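Local coordinates for protein paenibacillus xanthan lyase (Paenibacillus, PDB 6F2P) that cleaves xanthan by elimination, probably removing the terminal mannose of its side chains to leave an unsaturated glucuronosyl residue, at residues F487-E492 / Q647-T652; V494-G499 / I637-N642. All blocks are in the same frame, centred on the assembly; numbering follows the deposited sequence.

Interaction 1 (F487-E492 / Q647-T652); sequences FMFDDE and QAVKET. With CA (calcium ion), chain B.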
ATOM      1  N   PHE A 487      -4.958  -5.088  14.075  1.00 14.53           N
ATOM      2  CA  PHE A 487      -6.078  -5.934  13.674  1.00 16.83           C
ATOM      3  C   PHE A 487      -7.349  -5.217  14.049  1.00 13.59           C
ATOM      4  O   PHE A 487      -7.678  -5.080  15.225  1.00 16.01           O
ATOM      5  CB  PHE A 487      -5.996  -7.305  14.349  1.00 14.96           C
ATOM      6  CG  PHE A 487      -4.697  -8.023  14.085  1.00 14.07           C
ATOM      7  CD1 PHE A 487      -3.548  -7.685  14.788  1.00  9.17           C
ATOM      8  CD2 PHE A 487      -4.623  -9.026  13.124  1.00 13.31           C
ATOM      9  CE1 PHE A 487      -2.349  -8.330  14.540  1.00 10.68           C
ATOM     10  CE2 PHE A 487      -3.427  -9.683  12.869  1.00 10.55           C
ATOM     11  CZ  PHE A 487      -2.287  -9.336  13.582  1.00 13.30           C
ATOM     12  N   MET A 488      -8.056  -4.741  13.038  1.00 13.67           N
ATOM     13  CA  MET A 488      -9.121  -3.781  13.252  1.00 15.70           C
ATOM     14  C   MET A 488     -10.472  -4.390  12.910  1.00 17.84           C
ATOM     15  O   MET A 488     -10.751  -4.651  11.745  1.00 23.38           O
ATOM     16  CB  MET A 488      -8.829  -2.543  12.404  1.00 13.99           C
ATOM     17  CG  MET A 488      -7.549  -1.835  12.841  1.00 13.19           C
ATOM     18  SD  MET A 488      -6.591  -1.029  11.543  1.00 14.71           S
ATOM     19  CE  MET A 488      -5.732  -2.411  10.801  1.00 14.41           C
ATOM     20  N   PHE A 489     -11.298  -4.629  13.927  1.00 16.80           N
ATOM     21  CA  PHE A 489     -12.556  -5.356  13.735  1.00 17.00           C
ATOM     22  C   PHE A 489     -13.780  -4.467  13.903  1.00 19.68           C
ATOM     23  O   PHE A 489     -13.773  -3.320  13.462  1.00 24.30           O
ATOM     24  CB  PHE A 489     -12.625  -6.581  14.652  1.00 15.17           C
ATOM     25  CG  PHE A 489     -11.503  -7.567  14.427  1.00 15.82           C
ATOM     26  CD1 PHE A 489     -11.399  -8.261  13.230  1.00 15.85           C
ATOM     27  CD2 PHE A 489     -10.548  -7.788  15.405  1.00 13.95           C
ATOM     28  CE1 PHE A 489     -10.365  -9.174  13.016  1.00 14.48           C
ATOM     29  CE2 PHE A 489      -9.513  -8.691  15.204  1.00 12.40           C
ATOM     30  CZ  PHE A 489      -9.422  -9.388  14.007  1.00 16.74           C
ATOM     31  N   ASP A 490     -14.839  -4.984  14.519  1.00 15.68           N
ATOM     32  CA  ASP A 490     -16.065  -4.188  14.613  1.00 20.29           C
ATOM     33  C   ASP A 490     -16.032  -3.132  15.722  1.00 16.42           C
ATOM     34  O   ASP A 490     -16.554  -2.038  15.544  1.00 18.36           O
ATOM     35  CB  ASP A 490     -17.318  -5.070  14.724  1.00 18.56           C
ATOM     36  CG  ASP A 490     -17.234  -6.060  15.856  1.00 17.22           C
ATOM     37  OD1 ASP A 490     -16.104  -6.395  16.246  1.00 20.98           O
ATOM     38  OD2 ASP A 490     -18.288  -6.509  16.357  1.00 22.92           O
ATOM     39  N   ASP A 491     -15.422  -3.452  16.859  1.00 17.43           N
ATOM     40  CA  ASP A 491     -15.407  -2.526  17.987  1.00 15.79           C
ATOM     41  C   ASP A 491     -14.131  -2.661  18.803  1.00 15.18           C
ATOM     42  O   ASP A 491     -14.071  -2.209  19.936  1.00 18.82           O
ATOM     43  CB  ASP A 491     -16.635  -2.725  18.887  1.00 15.14           C
ATOM     44  CG  ASP A 491     -16.747  -4.146  19.436  1.00 22.76           C
ATOM     45  OD1 ASP A 491     -15.910  -5.008  19.089  1.00 21.56           O
ATOM     46  OD2 ASP A 491     -17.709  -4.412  20.187  1.00 26.23           O
ATOM     47  N   GLU A 492     -13.117  -3.295  18.229  1.00 15.11           N
ATOM     48  CA  GLU A 492     -11.827  -3.388  18.895  1.00 18.82           C
ATOM     49  C   GLU A 492     -10.700  -3.272  17.892  1.00 17.03           C
ATOM     50  O   GLU A 492     -10.877  -3.569  16.710  1.00 18.06           O
ATOM     51  CB  GLU A 492     -11.683  -4.709  19.662  1.00 15.75           C
ATOM     52  CG  GLU A 492     -11.704  -5.954  18.796  1.00 12.83           C
ATOM     53  CD  GLU A 492     -13.103  -6.533  18.639  1.00 21.60           C
ATOM     54  OE1 GLU A 492     -13.784  -6.157  17.666  1.00 21.24           O
ATOM     55  OE2 GLU A 492     -13.525  -7.360  19.487  1.00 20.84           O
ATOM     56  N   GLN A 647       1.963 -13.070  12.795  1.00  7.55           N
ATOM     57  CA  GLN A 647       1.159 -12.460  13.840  1.00 12.62           C
ATOM     58  C   GLN A 647      -0.285 -12.600  13.415  1.00 11.31           C
ATOM     59  O   GLN A 647      -0.678 -12.120  12.352  1.00 16.89           O
ATOM     60  CB  GLN A 647       1.532 -10.979  14.028  1.00 10.17           C
ATOM     61  CG  GLN A 647       2.953 -10.786  14.533  1.00 10.11           C
ATOM     62  CD  GLN A 647       3.386  -9.345  14.551  1.00 17.74           C
ATOM     63  OE1 GLN A 647       3.569  -8.723  13.499  1.00 21.36           O
ATOM     64  NE2 GLN A 647       3.561  -8.797  15.749  1.00 16.36           N
ATOM     65  N   ALA A 648      -1.080 -13.274  14.229  1.00  9.49           N
ATOM     66  CA  ALA A 648      -2.433 -13.591  13.809  1.00 11.69           C
ATOM     67  C   ALA A 648      -3.445 -13.437  14.939  1.00 13.44           C
ATOM     68  O   ALA A 648      -3.181 -13.803  16.091  1.00 11.94           O
ATOM     69  CB  ALA A 648      -2.485 -14.989  13.221  1.00 14.16           C
ATOM     70  N   VAL A 649      -4.595 -12.868  14.588  1.00 12.52           N
ATOM     71  CA  VAL A 649      -5.682 -12.636  15.525  1.00 12.13           C
ATOM     72  C   VAL A 649      -7.008 -13.027  14.877  1.00 13.72           C
ATOM     73  O   VAL A 649      -7.251 -12.735  13.700  1.00 12.00           O
ATOM     74  CB  VAL A 649      -5.733 -11.156  15.955  1.00 13.31           C
ATOM     75  CG1 VAL A 649      -6.951 -10.880  16.856  1.00 12.20           C
ATOM     76  CG2 VAL A 649      -4.446 -10.765  16.644  1.00 12.35           C
ATOM     77  N   LYS A 650      -7.851 -13.707  15.645  1.00 13.95           N
ATOM     78  CA  LYS A 650      -9.191 -14.063  15.198  1.00 17.07           C
ATOM     79  C   LYS A 650     -10.226 -13.409  16.111  1.00 12.83           C
ATOM     80  O   LYS A 650     -10.134 -13.509  17.327  1.00 13.30           O
ATOM     81  CB  LYS A 650      -9.371 -15.587  15.186  1.00 14.92           C
ATOM     82  CG  LYS A 650     -10.824 -16.054  15.008  1.00 20.17           C
ATOM     83  CD  LYS A 650     -10.906 -17.501  14.528  1.00 16.29           C
ATOM     84  CE  LYS A 650     -12.348 -17.900  14.163  1.00 33.06           C
ATOM     85  NZ  LYS A 650     -12.438 -19.236  13.472  1.00 29.37           N
ATOM     86  N   GLU A 651     -11.191 -12.718  15.521  1.00 14.27           N
ATOM     87  CA  GLU A 651     -12.324 -12.211  16.278  1.00 17.52           C
ATOM     88  C   GLU A 651     -13.393 -13.289  16.216  1.00 19.80           C
ATOM     89  O   GLU A 651     -13.952 -13.546  15.152  1.00 20.39           O
ATOM     90  CB  GLU A 651     -12.837 -10.916  15.657  1.00 17.91           C
ATOM     91  CG  GLU A 651     -13.445  -9.932  16.650  1.00 21.88           C
ATOM     92  CD  GLU A 651     -14.932 -10.167  16.905  1.00 25.96           C
ATOM     93  OE1 GLU A 651     -15.513  -9.389  17.689  1.00 23.67           O
ATOM     94  OE2 GLU A 651     -15.520 -11.115  16.330  1.00 21.57           O
ATOM     95  N   THR A 652     -13.673 -13.920  17.352  1.00 19.19           N
ATOM     96  CA  THR A 652     -14.504 -15.128  17.372  1.00 20.16           C
ATOM     97  C   THR A 652     -16.006 -14.895  17.230  1.00 22.24           C
ATOM     98  O   THR A 652     -16.759 -15.843  17.003  1.00 27.83           O
ATOM     99  CB  THR A 652     -14.246 -15.968  18.629  1.00 14.19           C
ATOM    100  OG1 THR A 652     -14.580 -15.200  19.795  1.00 19.01           O
ATOM    101  CG2 THR A 652     -12.781 -16.397  18.685  1.00 11.81           C
TER
HETATM  102 CA    CA B1101     -15.835  -7.343  18.531  1.00 20.09          CA

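Interaction 2 (V494-G499 / I637-N642); sequences VALGSG and ISILEN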
ATOM      1  N   VAL A 494      -6.742  -4.736  17.795  1.00 11.46           N
ATOM      2  CA  VAL A 494      -5.694  -5.489  18.461  1.00 12.64           C
ATOM      3  C   VAL A 494      -4.351  -5.051  17.900  1.00 15.08           C
ATOM      4  O   VAL A 494      -4.173  -4.983  16.678  1.00 15.75           O
ATOM      5  CB  VAL A 494      -5.865  -7.009  18.284  1.00 16.33           C
ATOM      6  CG1 VAL A 494      -4.750  -7.757  19.004  1.00 10.36           C
ATOM      7  CG2 VAL A 494      -7.236  -7.457  18.792  1.00 13.15           C
ATOM      8  N   ALA A 495      -3.416  -4.743  18.793  1.00 13.24           N
ATOM      9  CA  ALA A 495      -2.067  -4.353  18.402  1.00 12.96           C
ATOM     10  C   ALA A 495      -1.065  -5.381  18.915  1.00 14.75           C
ATOM     11  O   ALA A 495      -1.048  -5.695  20.109  1.00 14.94           O
ATOM     12  CB  ALA A 495      -1.735  -2.962  18.940  1.00 10.71           C
ATOM     13  N   LEU A 496      -0.244  -5.907  18.010  1.00 10.97           N
ATOM     14  CA  LEU A 496       0.750  -6.904  18.370  1.00 10.66           C
ATOM     15  C   LEU A 496       2.137  -6.473  17.943  1.00 15.01           C
ATOM     16  O   LEU A 496       2.317  -5.866  16.885  1.00 17.24           O
ATOM     17  CB  LEU A 496       0.447  -8.239  17.698  1.00 15.74           C
ATOM     18  CG  LEU A 496      -0.874  -8.946  17.989  1.00 15.54           C
ATOM     19  CD1 LEU A 496      -0.834 -10.328  17.363  1.00 12.25           C
ATOM     20  CD2 LEU A 496      -1.136  -9.028  19.486  1.00 11.65           C
ATOM     21  N   GLY A 497       3.123  -6.809  18.761  1.00 14.11           N
ATOM     22  CA  GLY A 497       4.500  -6.561  18.402  1.00 13.30           C
ATOM     23  C   GLY A 497       5.361  -7.736  18.812  1.00 17.12           C
ATOM     24  O   GLY A 497       5.106  -8.379  19.827  1.00 17.26           O
ATOM     25  N   SER A 498       6.378  -8.018  18.010  1.00 13.02           N
ATOM     26  CA  SER A 498       7.348  -9.046  18.328  1.00 15.53           C
ATOM     27  C   SER A 498       8.559  -8.787  17.460  1.00 16.26           C
ATOM     28  O   SER A 498       8.534  -7.897  16.606  1.00 17.87           O
ATOM     29  CB  SER A 498       6.794 -10.420  17.985  1.00 20.72           C
ATOM     30  OG  SER A 498       6.736 -10.563  16.578  1.00 21.02           O
ATOM     31  N   GLY A 499       9.609  -9.573  17.664  1.00 18.05           N
ATOM     32  CA  GLY A 499      10.860  -9.370  16.956  1.00 16.35           C
ATOM     33  C   GLY A 499      11.513  -8.047  17.308  1.00 18.79           C
ATOM     34  O   GLY A 499      12.342  -7.549  16.559  1.00 19.92           O
ATOM     35  N   ILE A 637     -11.634 -11.700  20.994  1.00 19.11           N
ATOM     36  CA  ILE A 637     -10.503 -11.991  20.105  1.00 16.77           C
ATOM     37  C   ILE A 637      -9.596 -13.087  20.663  1.00 20.60           C
ATOM     38  O   ILE A 637      -9.511 -13.277  21.876  1.00 27.14           O
ATOM     39  CB  ILE A 637      -9.644 -10.735  19.803  1.00 15.60           C
ATOM     40  CG1 ILE A 637      -9.046 -10.172  21.092  1.00 14.93           C
ATOM     41  CG2 ILE A 637     -10.459  -9.673  19.063  1.00 14.85           C
ATOM     42  CD1 ILE A 637      -7.578 -10.491  21.275  1.00 14.73           C
ATOM     43  N   SER A 638      -8.917 -13.803  19.774  1.00 17.58           N
ATOM     44  CA  SER A 638      -7.941 -14.801  20.194  1.00 19.72           C
ATOM     45  C   SER A 638      -6.658 -14.661  19.404  1.00 19.89           C
ATOM     46  O   SER A 638      -6.655 -14.738  18.181  1.00 22.72           O
ATOM     47  CB  SER A 638      -8.504 -16.207  20.052  1.00 14.52           C
ATOM     48  OG  SER A 638      -9.602 -16.359  20.928  1.00 32.74           O
ATOM     49  N   ILE A 639      -5.560 -14.439  20.106  1.00 19.77           N
ATOM     50  CA  ILE A 639      -4.290 -14.276  19.434  1.00 15.87           C
ATOM     51  C   ILE A 639      -3.765 -15.664  19.117  1.00 18.80           C
ATOM     52  O   ILE A 639      -3.484 -16.451  20.018  1.00 18.82           O
ATOM     53  CB  ILE A 639      -3.316 -13.439  20.287  1.00 17.49           C
ATOM     54  CG1 ILE A 639      -3.860 -12.010  20.416  1.00 16.06           C
ATOM     55  CG2 ILE A 639      -1.936 -13.416  19.671  1.00 14.68           C
ATOM     56  CD1 ILE A 639      -3.197 -11.188  21.490  1.00 16.59           C
ATOM     57  N   LEU A 640      -3.679 -15.968  17.827  1.00 17.55           N
ATOM     58  CA  LEU A 640      -3.300 -17.296  17.371  1.00 15.75           C
ATOM     59  C   LEU A 640      -1.800 -17.467  17.446  1.00 15.77           C
ATOM     60  O   LEU A 640      -1.304 -18.565  17.718  1.00 14.29           O
ATOM     61  CB  LEU A 640      -3.779 -17.529  15.936  1.00 18.01           C
ATOM     62  CG  LEU A 640      -5.279 -17.306  15.716  1.00 20.54           C
ATOM     63  CD1 LEU A 640      -5.670 -17.591  14.280  1.00 19.29           C
ATOM     64  CD2 LEU A 640      -6.111 -18.143  16.675  1.00 12.46           C
ATOM     65  N   GLU A 641      -1.088 -16.373  17.193  1.00 17.12           N
ATOM     66  CA  GLU A 641       0.367 -16.355  17.225  1.00 15.04           C
ATOM     67  C   GLU A 641       0.827 -14.921  17.262  1.00 17.46           C
ATOM     68  O   GLU A 641       0.188 -14.047  16.687  1.00 19.89           O
ATOM     69  CB  GLU A 641       0.955 -17.028  15.983  1.00 16.57           C
ATOM     70  CG  GLU A 641       2.481 -17.079  15.950  1.00 16.13           C
ATOM     71  CD  GLU A 641       3.007 -17.925  14.808  1.00 16.95           C
ATOM     72  OE1 GLU A 641       4.242 -17.977  14.614  1.00 21.53           O
ATOM     73  OE2 GLU A 641       2.185 -18.542  14.100  1.00 15.02           O
ATOM     74  N   ASN A 642       1.934 -14.684  17.951  1.00 17.88           N
ATOM     75  CA  ASN A 642       2.589 -13.390  17.919  1.00 15.09           C
ATOM     76  C   ASN A 642       4.097 -13.598  17.973  1.00 15.36           C
ATOM     77  O   ASN A 642       4.713 -13.533  19.042  1.00 13.17           O
ATOM     78  CB  ASN A 642       2.102 -12.531  19.078  1.00 18.41           C
ATOM     79  CG  ASN A 642       2.810 -11.204  19.152  1.00 15.93           C
ATOM     80  OD1 ASN A 642       3.296 -10.691  18.149  1.00 15.77           O
ATOM     81  ND2 ASN A 642       2.886 -10.646  20.351  1.00 17.31           N
TER

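Interaction 1 (F487-E492 / Q647-T652)
The Phe487 ring carries Val649 CG2 over the centre of one face, 3.6 Å from the centroid, a CH-pi contact; at its edge, in plane, Gln647 O lies 3.4 Å from CZ. Phe489 has Glu651 CB over the centre of one face (3.7 Å from the centroid, also CH-pi); the carbonyl carbon of Phe487 lies more loosely over the opposite face, toward the rim. Val649 CG1 meets the Phe489 edge, so one valine serves both rings. An alanine at Phe487 removes the ring that seats Val649 CG2 and meets Gln647 O, and would probably loosen packing between strands 481-488 and 646-651. Glu651 bends at chi2 (-87°) and delivers OE1 to calcium at 2.2 Å, its carboxylate nearly perpendicular to those of Asp490 and Glu492. Asp490 OD1 and Asp491 OD1 bind singly, Glu492 through OE1 and OE2 (each 2.5 Å), and Gln636 OE1 completes the site. Asp491 N donates a nearly straight hydrogen bond (N-H...O 165°) to Glu492 OE1 from above the carboxylate plane, while Tyr631 OH and Leu654 N hold Glu492 OE2 and Glu651 OE2. Four carboxylates this close would repel without the cation, which probably keeps them ionised and ties the super-sandwich domain to the C-terminal beta-sandwich.

Interaction 2 (V494-G499 / I637-N642)
Leu496 and Ile639 reach toward each other tip to tip, Leu496 CD2 standing 3.6 Å from Ile639 CD1. Val494 and Ile637 meet the same way near the N-terminal ends of the two strands, where CG2 of Val494 lies 3.9 Å from CG2 of Ile637. The other Leu496 methyl, CD1, rests by the backbone, 3.9 Å from Glu641 O. At the far end Asn642, its CG anti to the backbone N, reaches across and ND2 donates to Gly497 O at 3.2 Å, with an N-H...O angle of 148°. The donor sits 48° above the carbonyl plane, whereas Gly497 O lies close to the plane of the asparagine amide. The same amide lies alongside its neighbours, with OD1 3.5 Å from Ser498 CB and 3.8 Å from Leu496 CB. A second shell fixes it: Gln647 NE2, from the adjacent strand, donates to OD1, and ND2 has a further weak bond to Tyr615 O. Leu640 and Glu641 together face Ala648 in a classic beta bulge; the extra residue lets Asn642 point to the same side as Ile637 and Ile639. The strand axes approach to 8.1 Å and run in the same general direction, 30° apart, so the strands meet through their side chains as faces of two packed sheets. Strand 637-642 is an edge strand, within this chain, of the family 8 C-terminal beta-sandwich. The contact is apolar at the Val494 and Leu496 end and polar at the other, where Asn642, the most covered residue, has its amide donor and acceptor both engaged, likely fixing how the two strands sit along each other there.

In the fold
Interactions 1 and 2 are adjoining patches of one interface, their centres 10 Å apart, where the super-sandwich sheet packs on the sheet of the C-terminal beta-sandwich. Each side is a pair of neighbouring antiparallel strands: Phe487 N lies 2.7 Å from Val494 O and Lys650 O 2.7 Å from Ser638 N, both probable hydrogen bonds. Gln647 NE2 packs 3.4 Å from Leu496 O, and the Leu496 side chain of interaction 2 also touches Phe487 and Val649 of interaction 1. Calcium closes one end: Ile637, whose side chain lies about 6 Å from the ion, follows the metal ligand Gln636 and packs on Phe489, Glu492 and Glu651. The apolar seam thus runs from the metal site to the Asn642 amide.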